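PDB 1OG6: oxidoreductase YdhF from Escherichia coli, which binds NADP(H) and probably acts as an NADP(H)-dependent oxidoreductase of the aldo/keto reductase family. Local coordinates for residues M19-L24 and V35-E40; H41-V46 and R75-I80; A248-L251 and Q256-P259. All coordinates share one frame; numbering follows the deposited sequence.

Contact 1: M19-L24 and V35-E40; sequences MGYWRL and VSFIEE. With NAP (NADP nicotinamide-adenine-dinucleotide phosphate), chain F.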
loop_
_atom_site.group_PDB
_atom_site.type_symbol
_atom_site.label_atom_id
_atom_site.label_comp_id
_atom_site.label_asym_id
_atom_site.label_seq_id
_atom_site.Cartn_x
_atom_site.Cartn_y
_atom_site.Cartn_z
ATOM N N MET C 19 5.725 12.723 -28.007
ATOM C CA MET C 19 7.034 13.291 -28.315
ATOM C C MET C 19 7.438 14.222 -27.171
ATOM O O MET C 19 6.742 15.187 -26.883
ATOM C CB MET C 19 6.967 14.063 -29.627
ATOM C CG MET C 19 8.096 13.756 -30.586
ATOM S SD MET C 19 9.702 14.078 -29.854
ATOM C CE MET C 19 10.755 13.135 -30.868
ATOM N N GLY C 20 8.561 13.941 -26.519
ATOM C CA GLY C 20 8.973 14.768 -25.398
ATOM C C GLY C 20 10.042 15.799 -25.680
ATOM O O GLY C 20 11.087 15.490 -26.253
ATOM N N TYR C 21 9.783 17.031 -25.254
ATOM C CA TYR C 21 10.722 18.124 -25.466
ATOM C C TYR C 21 11.452 18.573 -24.199
ATOM O O TYR C 21 11.394 19.741 -23.820
ATOM C CB TYR C 21 9.999 19.320 -26.104
ATOM C CG TYR C 21 9.513 19.040 -27.509
ATOM C CD1 TYR C 21 8.266 18.464 -27.737
ATOM C CD2 TYR C 21 10.339 19.275 -28.612
ATOM C CE1 TYR C 21 7.860 18.121 -29.026
ATOM C CE2 TYR C 21 9.940 18.932 -29.900
ATOM C CZ TYR C 21 8.706 18.355 -30.096
ATOM O OH TYR C 21 8.327 17.979 -31.358
ATOM N N TRP C 22 12.148 17.644 -23.552
ATOM C CA TRP C 22 12.895 17.958 -22.337
ATOM C C TRP C 22 14.314 18.398 -22.686
ATOM O O TRP C 22 14.832 19.361 -22.124
ATOM C CB TRP C 22 12.925 16.741 -21.402
ATOM C CG TRP C 22 13.730 16.940 -20.137
ATOM C CD1 TRP C 22 13.887 18.106 -19.434
ATOM C CD2 TRP C 22 14.448 15.933 -19.402
ATOM N NE1 TRP C 22 14.656 17.885 -18.312
ATOM C CE2 TRP C 22 15.012 16.562 -18.267
ATOM C CE3 TRP C 22 14.668 14.558 -19.591
ATOM C CZ2 TRP C 22 15.780 15.863 -17.325
ATOM C CZ3 TRP C 22 15.435 13.861 -18.649
ATOM C CH2 TRP C 22 15.979 14.519 -17.533
ATOM N N ARG C 23 14.940 17.701 -23.625
ATOM C CA ARG C 23 16.292 18.052 -24.020
ATOM C C ARG C 23 16.293 19.070 -25.143
ATOM O O ARG C 23 17.343 19.385 -25.694
ATOM C CB ARG C 23 17.066 16.812 -24.465
ATOM C CG ARG C 23 17.291 15.793 -23.368
ATOM C CD ARG C 23 16.167 14.772 -23.301
ATOM N NE ARG C 23 16.350 13.830 -22.198
ATOM C CZ ARG C 23 17.471 13.147 -21.962
ATOM N NH1 ARG C 23 17.537 12.313 -20.933
ATOM N NH2 ARG C 23 18.530 13.302 -22.748
ATOM N N LEU C 24 15.116 19.595 -25.469
ATOM C CA LEU C 24 14.978 20.569 -26.550
ATOM C C LEU C 24 16.124 21.563 -26.625
ATOM O O LEU C 24 16.663 21.815 -27.698
ATOM C CB LEU C 24 13.657 21.330 -26.430
ATOM C CG LEU C 24 13.440 22.431 -27.469
ATOM C CD1 LEU C 24 13.627 21.880 -28.871
ATOM C CD2 LEU C 24 12.047 23.016 -27.295
ATOM N N VAL C 35 10.349 23.731 -36.259
ATOM C CA VAL C 35 9.088 23.588 -36.983
ATOM C C VAL C 35 9.133 22.491 -38.042
ATOM O O VAL C 35 8.105 21.903 -38.385
ATOM C CB VAL C 35 8.673 24.908 -37.664
ATOM C CG1 VAL C 35 7.467 24.678 -38.554
ATOM C CG2 VAL C 35 8.344 25.944 -36.615
ATOM N N SER C 36 10.324 22.213 -38.559
ATOM C CA SER C 36 10.487 21.186 -39.577
ATOM C C SER C 36 10.352 19.825 -38.901
ATOM O O SER C 36 9.638 18.941 -39.381
ATOM C CB SER C 36 11.860 21.330 -40.229
ATOM O OG SER C 36 11.872 20.729 -41.508
ATOM N N PHE C 37 11.048 19.683 -37.773
ATOM C CA PHE C 37 11.043 18.468 -36.958
ATOM C C PHE C 37 9.627 18.203 -36.452
ATOM O O PHE C 37 9.120 17.087 -36.532
ATOM C CB PHE C 37 11.993 18.650 -35.767
ATOM C CG PHE C 37 11.995 17.500 -34.793
ATOM C CD1 PHE C 37 12.489 16.255 -35.159
ATOM C CD2 PHE C 37 11.524 17.672 -33.493
ATOM C CE1 PHE C 37 12.521 15.202 -34.244
ATOM C CE2 PHE C 37 11.551 16.625 -32.572
ATOM C CZ PHE C 37 12.050 15.391 -32.948
ATOM N N ILE C 38 9.003 19.252 -35.929
ATOM C CA ILE C 38 7.651 19.175 -35.412
ATOM C C ILE C 38 6.692 18.725 -36.499
ATOM O O ILE C 38 5.628 18.196 -36.206
ATOM C CB ILE C 38 7.203 20.537 -34.875
ATOM C CG1 ILE C 38 7.990 20.861 -33.610
ATOM C CG2 ILE C 38 5.713 20.539 -34.596
ATOM C CD1 ILE C 38 7.738 22.232 -33.087
ATOM N N GLU C 39 7.062 18.938 -37.756
ATOM C CA GLU C 39 6.208 18.520 -38.862
ATOM C C GLU C 39 6.443 17.054 -39.167
ATOM O O GLU C 39 5.532 16.228 -39.073
ATOM C CB GLU C 39 6.502 19.338 -40.114
ATOM C CG GLU C 39 5.792 20.663 -40.166
ATOM C CD GLU C 39 6.072 21.396 -41.456
ATOM O OE1 GLU C 39 6.008 20.743 -42.521
ATOM O OE2 GLU C 39 6.347 22.617 -41.404
ATOM N N GLU C 40 7.680 16.743 -39.539
ATOM C CA GLU C 40 8.055 15.380 -39.864
ATOM C C GLU C 40 7.500 14.406 -38.846
ATOM O O GLU C 40 6.896 13.401 -39.212
ATOM C CB GLU C 40 9.579 15.253 -39.931
ATOM C CG GLU C 40 10.184 15.915 -41.158
ATOM C CD GLU C 40 11.698 15.875 -41.168
ATOM O OE1 GLU C 40 12.323 16.593 -40.361
ATOM O OE2 GLU C 40 12.267 15.121 -41.984
HETATM P PA NAP F . 14.567 8.316 -22.996
HETATM O O1A NAP F . 15.180 7.358 -22.162
HETATM O O2A NAP F . 13.473 8.044 -24.007
HETATM O O5B NAP F . 15.692 9.093 -23.837
HETATM C C5B NAP F . 16.710 8.295 -24.479
HETATM C C4B NAP F . 17.949 9.250 -24.571
HETATM O O4B NAP F . 18.970 8.381 -25.199
HETATM C C3B NAP F . 17.801 10.429 -25.568
HETATM O O3B NAP F . 18.392 11.549 -24.918
HETATM C C2B NAP F . 18.569 10.059 -26.822
HETATM O O2B NAP F . 19.382 11.115 -27.327
HETATM C C1B NAP F . 19.464 8.848 -26.424
HETATM N N9A NAP F . 19.380 7.807 -27.436
HETATM C C8A NAP F . 18.306 7.293 -28.139
HETATM N N7A NAP F . 18.621 6.336 -28.993
HETATM C C5A NAP F . 19.996 6.217 -28.834
HETATM C C6A NAP F . 20.907 5.359 -29.475
HETATM N N6A NAP F . 20.631 4.435 -30.416
HETATM N N1A NAP F . 22.260 5.469 -29.103
HETATM N N3A NAP F . 21.793 7.255 -27.483
HETATM C C4A NAP F . 20.466 7.128 -27.869
HETATM O O3 NAP F . 13.959 9.457 -22.073
HETATM P PN NAP F . 14.527 10.847 -21.595
HETATM O O1N NAP F . 14.958 11.084 -20.213
HETATM O O2N NAP F . 14.124 11.941 -22.530
HETATM O O5D NAP F . 13.094 10.999 -20.848
HETATM C C5D NAP F . 11.796 10.645 -21.468
HETATM C C4D NAP F . 10.870 11.847 -21.567
HETATM O O4D NAP F . 9.968 11.966 -20.435
HETATM C C3D NAP F . 11.521 13.265 -21.755
HETATM O O3D NAP F . 11.574 13.648 -23.134
HETATM O O2D NAP F . 9.808 15.070 -21.623
HETATM C C1D NAP F . 9.900 13.348 -19.964
HETATM N N1N NAP F . 10.312 13.388 -18.511
HETATM C C2N NAP F . 9.347 13.433 -17.471
HETATM C C3N NAP F . 9.783 13.499 -16.147
HETATM C C7N NAP F . 8.736 13.548 -15.026
HETATM O O7N NAP F . 9.160 13.608 -13.901
HETATM N N7N NAP F . 7.456 13.526 -15.285
HETATM C C4N NAP F . 11.212 13.524 -15.810
HETATM C C5N NAP F . 12.151 13.473 -16.881
HETATM C C6N NAP F . 11.726 13.405 -18.241
HETATM P P2B NAP F . 19.607 11.412 -28.902
HETATM O O1X NAP F . 18.591 11.925 -29.917
HETATM O O2X NAP F . 21.086 11.626 -29.128
HETATM O O3X NAP F . 19.408 12.816 -28.377
#

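Contact 2: H41-V46 and R75-I80; sequences HLDLGV and RERMEI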
loop_
_atom_site.group_PDB
_atom_site.type_symbol
_atom_site.label_atom_id
_atom_site.label_comp_id
_atom_site.label_asym_id
_atom_site.label_seq_id
_atom_site.Cartn_x
_atom_site.Cartn_y
_atom_site.Cartn_z
ATOM N N HIS C 41 7.672 14.720 -37.566
ATOM C CA HIS C 41 7.207 13.822 -36.530
ATOM C C HIS C 41 5.700 13.708 -36.355
ATOM O O HIS C 41 5.207 12.618 -36.085
ATOM C CB HIS C 41 7.926 14.129 -35.203
ATOM C CG HIS C 41 7.165 14.999 -34.246
ATOM N ND1 HIS C 41 5.906 14.681 -33.783
ATOM C CD2 HIS C 41 7.544 16.106 -33.565
ATOM C CE1 HIS C 41 5.548 15.551 -32.857
ATOM N NE2 HIS C 41 6.525 16.425 -32.705
ATOM N N LEU C 42 4.945 14.788 -36.512
ATOM C CA LEU C 42 3.503 14.626 -36.366
ATOM C C LEU C 42 2.876 14.183 -37.688
ATOM O O LEU C 42 1.658 14.175 -37.849
ATOM C CB LEU C 42 2.825 15.895 -35.797
ATOM C CG LEU C 42 3.041 17.318 -36.303
ATOM C CD1 LEU C 42 2.652 17.410 -37.753
ATOM C CD2 LEU C 42 2.218 18.287 -35.466
ATOM N N ASP C 43 3.736 13.795 -38.624
ATOM C CA ASP C 43 3.307 13.296 -39.930
ATOM C C ASP C 43 3.364 11.774 -39.843
ATOM O O ASP C 43 2.853 11.064 -40.707
ATOM C CB ASP C 43 4.255 13.766 -41.044
ATOM C CG ASP C 43 4.007 15.203 -41.466
ATOM O OD1 ASP C 43 2.872 15.512 -41.881
ATOM O OD2 ASP C 43 4.947 16.022 -41.391
ATOM N N LEU C 44 4.018 11.290 -38.792
ATOM C CA LEU C 44 4.166 9.864 -38.548
ATOM C C LEU C 44 2.940 9.422 -37.762
ATOM O O LEU C 44 2.494 8.279 -37.854
ATOM C CB LEU C 44 5.421 9.589 -37.709
ATOM C CG LEU C 44 6.805 10.060 -38.167
ATOM C CD1 LEU C 44 7.744 10.034 -36.988
ATOM C CD2 LEU C 44 7.332 9.189 -39.277
ATOM N N GLY C 45 2.397 10.344 -36.983
ATOM C CA GLY C 45 1.236 10.024 -36.184
ATOM C C GLY C 45 1.445 10.516 -34.771
ATOM O O GLY C 45 0.514 10.504 -33.968
ATOM N N VAL C 46 2.673 10.943 -34.471
ATOM C CA VAL C 46 3.022 11.461 -33.147
ATOM C C VAL C 46 2.503 12.884 -33.022
ATOM O O VAL C 46 3.172 13.833 -33.419
ATOM C CB VAL C 46 4.539 11.503 -32.939
ATOM C CG1 VAL C 46 4.849 11.938 -31.521
ATOM C CG2 VAL C 46 5.142 10.150 -33.236
ATOM N N ARG C 75 -0.547 24.056 -34.228
ATOM C CA ARG C 75 -1.318 23.825 -33.009
ATOM C C ARG C 75 -2.494 22.855 -33.100
ATOM O O ARG C 75 -2.562 21.908 -32.324
ATOM C CB ARG C 75 -1.823 25.143 -32.416
ATOM C CG ARG C 75 -2.530 24.977 -31.052
ATOM C CD ARG C 75 -1.568 24.547 -29.930
ATOM N NE ARG C 75 -2.256 24.219 -28.679
ATOM C CZ ARG C 75 -2.836 23.049 -28.410
ATOM N NH1 ARG C 75 -3.442 22.856 -27.244
ATOM N NH2 ARG C 75 -2.798 22.063 -29.297
ATOM N N GLU C 76 -3.421 23.075 -34.028
ATOM C CA GLU C 76 -4.580 22.185 -34.129
ATOM C C GLU C 76 -4.208 20.725 -34.362
ATOM O O GLU C 76 -4.979 19.818 -34.054
ATOM C CB GLU C 76 -5.524 22.618 -35.257
ATOM C CG GLU C 76 -5.505 24.087 -35.616
ATOM C CD GLU C 76 -4.514 24.394 -36.722
ATOM O OE1 GLU C 76 -4.586 23.736 -37.786
ATOM O OE2 GLU C 76 -3.669 25.298 -36.530
ATOM N N ARG C 77 -3.022 20.498 -34.905
ATOM C CA ARG C 77 -2.572 19.150 -35.209
ATOM C C ARG C 77 -1.913 18.390 -34.070
ATOM O O ARG C 77 -1.432 17.278 -34.272
ATOM C CB ARG C 77 -1.601 19.192 -36.383
ATOM C CG ARG C 77 -2.180 19.789 -37.638
ATOM C CD ARG C 77 -1.177 19.657 -38.754
ATOM N NE ARG C 77 -0.831 18.259 -38.984
ATOM C CZ ARG C 77 0.213 17.858 -39.700
ATOM N NH1 ARG C 77 1.022 18.753 -40.256
ATOM N NH2 ARG C 77 0.448 16.563 -39.863
ATOM N N MET C 78 -1.890 18.967 -32.876
ATOM C CA MET C 78 -1.239 18.306 -31.753
ATOM C C MET C 78 -1.933 18.516 -30.421
ATOM O O MET C 78 -2.854 19.324 -30.292
ATOM C CB MET C 78 0.197 18.809 -31.641
ATOM C CG MET C 78 0.279 20.317 -31.518
ATOM S SD MET C 78 1.931 20.979 -31.749
ATOM C CE MET C 78 2.091 21.923 -30.258
ATOM N N GLU C 79 -1.481 17.759 -29.433
ATOM C CA GLU C 79 -2.002 17.862 -28.086
ATOM C C GLU C 79 -0.803 18.300 -27.267
ATOM O O GLU C 79 0.267 17.706 -27.367
ATOM C CB GLU C 79 -2.507 16.511 -27.573
ATOM C CG GLU C 79 -3.628 15.899 -28.383
ATOM C CD GLU C 79 -3.129 15.049 -29.531
ATOM O OE1 GLU C 79 -3.961 14.488 -30.270
ATOM O OE2 GLU C 79 -1.900 14.935 -29.693
ATOM N N ILE C 80 -0.964 19.350 -26.474
ATOM C CA ILE C 80 0.134 19.827 -25.658
ATOM C C ILE C 80 -0.071 19.387 -24.216
ATOM O O ILE C 80 -1.149 19.548 -23.639
ATOM C CB ILE C 80 0.270 21.363 -25.764
ATOM C CG1 ILE C 80 0.629 21.733 -27.202
ATOM C CG2 ILE C 80 1.349 21.868 -24.845
ATOM C CD1 ILE C 80 0.936 23.186 -27.417
#

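Contact 3: A248-L251 and Q256-P259; sequences AWVL and QPLP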
loop_
_atom_site.group_PDB
_atom_site.type_symbol
_atom_site.label_atom_id
_atom_site.label_comp_id
_atom_site.label_asym_id
_atom_site.label_seq_id
_atom_site.Cartn_x
_atom_site.Cartn_y
_atom_site.Cartn_z
ATOM N N ALA C 248 8.782 -1.853 -26.977
ATOM C CA ALA C 248 7.708 -2.835 -27.174
ATOM C C ALA C 248 7.472 -3.573 -25.867
ATOM O O ALA C 248 6.332 -3.870 -25.499
ATOM C CB ALA C 248 8.082 -3.825 -28.277
ATOM N N TRP C 249 8.570 -3.881 -25.180
ATOM C CA TRP C 249 8.517 -4.555 -23.893
ATOM C C TRP C 249 7.602 -3.705 -23.023
ATOM O O TRP C 249 6.775 -4.220 -22.275
ATOM C CB TRP C 249 9.907 -4.601 -23.266
ATOM C CG TRP C 249 9.927 -5.274 -21.933
ATOM C CD1 TRP C 249 10.016 -6.613 -21.691
ATOM C CD2 TRP C 249 9.799 -4.644 -20.654
ATOM N NE1 TRP C 249 9.949 -6.856 -20.343
ATOM C CE2 TRP C 249 9.814 -5.663 -19.683
ATOM C CE3 TRP C 249 9.668 -3.314 -20.236
ATOM C CZ2 TRP C 249 9.704 -5.396 -18.316
ATOM C CZ3 TRP C 249 9.556 -3.053 -18.877
ATOM C CH2 TRP C 249 9.575 -4.090 -17.934
ATOM N N VAL C 250 7.770 -2.392 -23.148
ATOM C CA VAL C 250 6.994 -1.407 -22.408
ATOM C C VAL C 250 5.579 -1.333 -22.976
ATOM O O VAL C 250 4.584 -1.367 -22.258
ATOM C CB VAL C 250 7.634 -0.001 -22.537
ATOM C CG1 VAL C 250 6.817 1.010 -21.783
ATOM C CG2 VAL C 250 9.054 -0.014 -22.010
ATOM N N LEU C 251 5.512 -1.241 -24.292
ATOM C CA LEU C 251 4.252 -1.122 -24.997
ATOM C C LEU C 251 3.244 -2.208 -24.655
ATOM O O LEU C 251 2.035 -1.960 -24.714
ATOM C CB LEU C 251 4.530 -1.123 -26.506
ATOM C CG LEU C 251 3.867 -0.105 -27.430
ATOM C CD1 LEU C 251 3.881 1.276 -26.825
ATOM C CD2 LEU C 251 4.607 -0.107 -28.733
ATOM N N GLN C 256 -1.261 -0.462 -20.479
ATOM C CA GLN C 256 -1.108 0.200 -21.778
ATOM C C GLN C 256 -0.476 1.581 -21.780
ATOM O O GLN C 256 -1.155 2.566 -22.047
ATOM C CB GLN C 256 -2.457 0.296 -22.475
ATOM C CG GLN C 256 -3.046 -1.035 -22.866
ATOM C CD GLN C 256 -4.501 -0.912 -23.290
ATOM O OE1 GLN C 256 -4.853 -0.022 -24.072
ATOM N NE2 GLN C 256 -5.353 -1.807 -22.782
ATOM N N PRO C 257 0.836 1.669 -21.500
ATOM C CA PRO C 257 1.536 2.955 -21.481
ATOM C C PRO C 257 1.771 3.621 -22.843
ATOM O O PRO C 257 1.819 2.947 -23.871
ATOM C CB PRO C 257 2.847 2.614 -20.767
ATOM C CG PRO C 257 3.036 1.180 -21.057
ATOM C CD PRO C 257 1.668 0.622 -20.886
ATOM N N LEU C 258 1.898 4.953 -22.838
ATOM C CA LEU C 258 2.169 5.734 -24.053
ATOM C C LEU C 258 3.624 6.151 -23.943
ATOM O O LEU C 258 3.931 7.151 -23.299
ATOM C CB LEU C 258 1.333 7.022 -24.122
ATOM C CG LEU C 258 -0.099 7.126 -23.605
ATOM C CD1 LEU C 258 -0.697 8.349 -24.231
ATOM C CD2 LEU C 258 -0.932 5.907 -23.943
ATOM N N PRO C 259 4.542 5.396 -24.572
ATOM C CA PRO C 259 5.971 5.718 -24.514
ATOM C C PRO C 259 6.342 7.097 -25.041
ATOM O O PRO C 259 5.929 7.484 -26.122
ATOM C CB PRO C 259 6.612 4.582 -25.305
ATOM C CG PRO C 259 5.561 4.208 -26.260
ATOM C CD PRO C 259 4.306 4.235 -25.442
#

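Contact 1: M19-L24 and V35-E40
Met-19 and Phe-37 reach for each other from opposite directions, and the methyl CE of the methionine arrives at the edge of the phenyl ring, close to its plane, with CE 3.3 Å from Phe-37 CZ. Behind the methyl, Met-19 SD makes an oblique Met-aromatic contact, 5.2 Å from the Phe-37 ring centroid and 72° off the ring normal. With CG anti to the backbone N (chi1 176°), the Phe-37 ring extends to the methionine methyl. Tyr-21 slides past it the opposite way, bringing its CE2 to the in-plane edge of the phenyl at 3.9 Å from Phe-37 CE2. The phenol oxygen OH touches both helix residues, 3.7 Å from Phe-37 CE2 and from Ile-38 CG1, and the tyrosine and isoleucine side chains cross at a slant. In the TIM barrel of aldo/keto reductases this is a strand of the parallel barrel, 13-20, covered by helix 31-42, which comes after it in the chain. Helix 266-274 closes in on Met-19 and Phe-37 through Val-269. Beyond the strand the chain turns to the cofactor: NAP C6N lies over one face of the indole, offset toward the rim, 3.4 Å from Trp-22 CE3, while Arg-23 NH1 donates to NAP O1N at 2.9 Å.

Contact 2: H41-V46 and R75-I80
Asp-43 OD1 and Arg-77 NH2 form the one polar bond across this contact, a salt bridge whose hydrogen bond is long and weak at 3.3 Å but nearly straight, with an N-H...O angle of 173°. The carboxylate oxygen meets the guanidinium at its edge, in the plane of that group, although the two planes are turned 52° apart. The arginine chain is bent at chi3 (59°), and the guanidinium at its end presents its edge to the aspartate. Leu-42 runs at about a right angle to Arg-77, with CD1 over one face of the guanidinium; that approach is modelled too close for its exact spacing to be trusted. The other leucine methyl, Leu-42 CD2, packs against the aliphatic root of the arginine, 4.0 Å from Arg-77 CB, and then reaches Met-78 CB at 4.4 Å. Both segments are helix-to-strand connections of the TIM barrel: 41-46 leads from helix 31-42 toward strand 48-50, while the other, residues 75-80, enters strand 79-87, the parallel neighbour of 48-50 in the barrel. They therefore meet at the N-terminal ends of the strands, away from the cofactor, and the side chain of Met-78 is about 13 Å from NAP. Each connection has a weak internal tie, His-41 ND1 to Val-46 O at 2.9 Å in the first and Arg-75 NH2 to Met-78 O at 2.9 Å in the second. The guanidinium of Arg-75 is also held by a salt bridge from NH1 to Asp-123. Glu-79 OE2 takes hydrogen bonds from the hydroxyls of both Thr-47 and Thr-48, while OE1 pairs with Arg-4.

Contact 3: A248-L251 and Q256-P259
A chi1 of -134° and a chi2 of 43° fold the side chain of Leu-251 back toward the strand, although its CB starts out pointing away, and thereby deliver CD1 to the ring of Pro-259. There CD1 lies 3.3 Å from Pro-259 CD and 3.4 Å from Pro-259 CG, with the two side chains crossing at about a right angle. Val-250 has CG1 anti to the backbone N (chi1 179°), and this branch comes within 3.9 Å of Pro-257 CG; the Val-250 carbonyl oxygen also faces that ring. No hydrogen bond spans the contact, so the evidence is mainly for packing of aliphatic carbons against two prolines whose CB atoms are directed toward the helix. The segments belong to helix 242-251 and to the start of strand 258-261, joined by a short loop, as in the helix-to-strand turns of a TIM barrel. This strand lies between 207-209 and 13-20, closing the barrel; Leu-258 shares backbone hydrogen bonds with Pro-206 and Ala-208, and Pro-259 with Val-18. Phe-17 of strand 13-20 touches both Leu-251 and Pro-259, while the carbonyl oxygen of Leu-251 receives a hydrogen bond from Arg-16 NH1.

Contacts 1 and 2 follow one another along helix 31-42 and touch directly, their centres about 10 Å apart: Tyr-21 OH comes within 2.7 Å of His-41 NE2, and Met-19 CB lies 3.5 Å from Val-46 CG1. Contact 3 stands off from both, with its centre about 20 Å from that of contact 1 and about 19 Å from that of contact 2, yet it reaches the same sheet, where strands 13-20 and 258-261 are neighbours. Contact 1 alone includes residues of the cofactor pocket, and its Tyr-21 side chain is about 6 Å from that of Tyr-55, probably the proton donor. In contact 3 the Pro-259 side chain is about 8 Å from NAP.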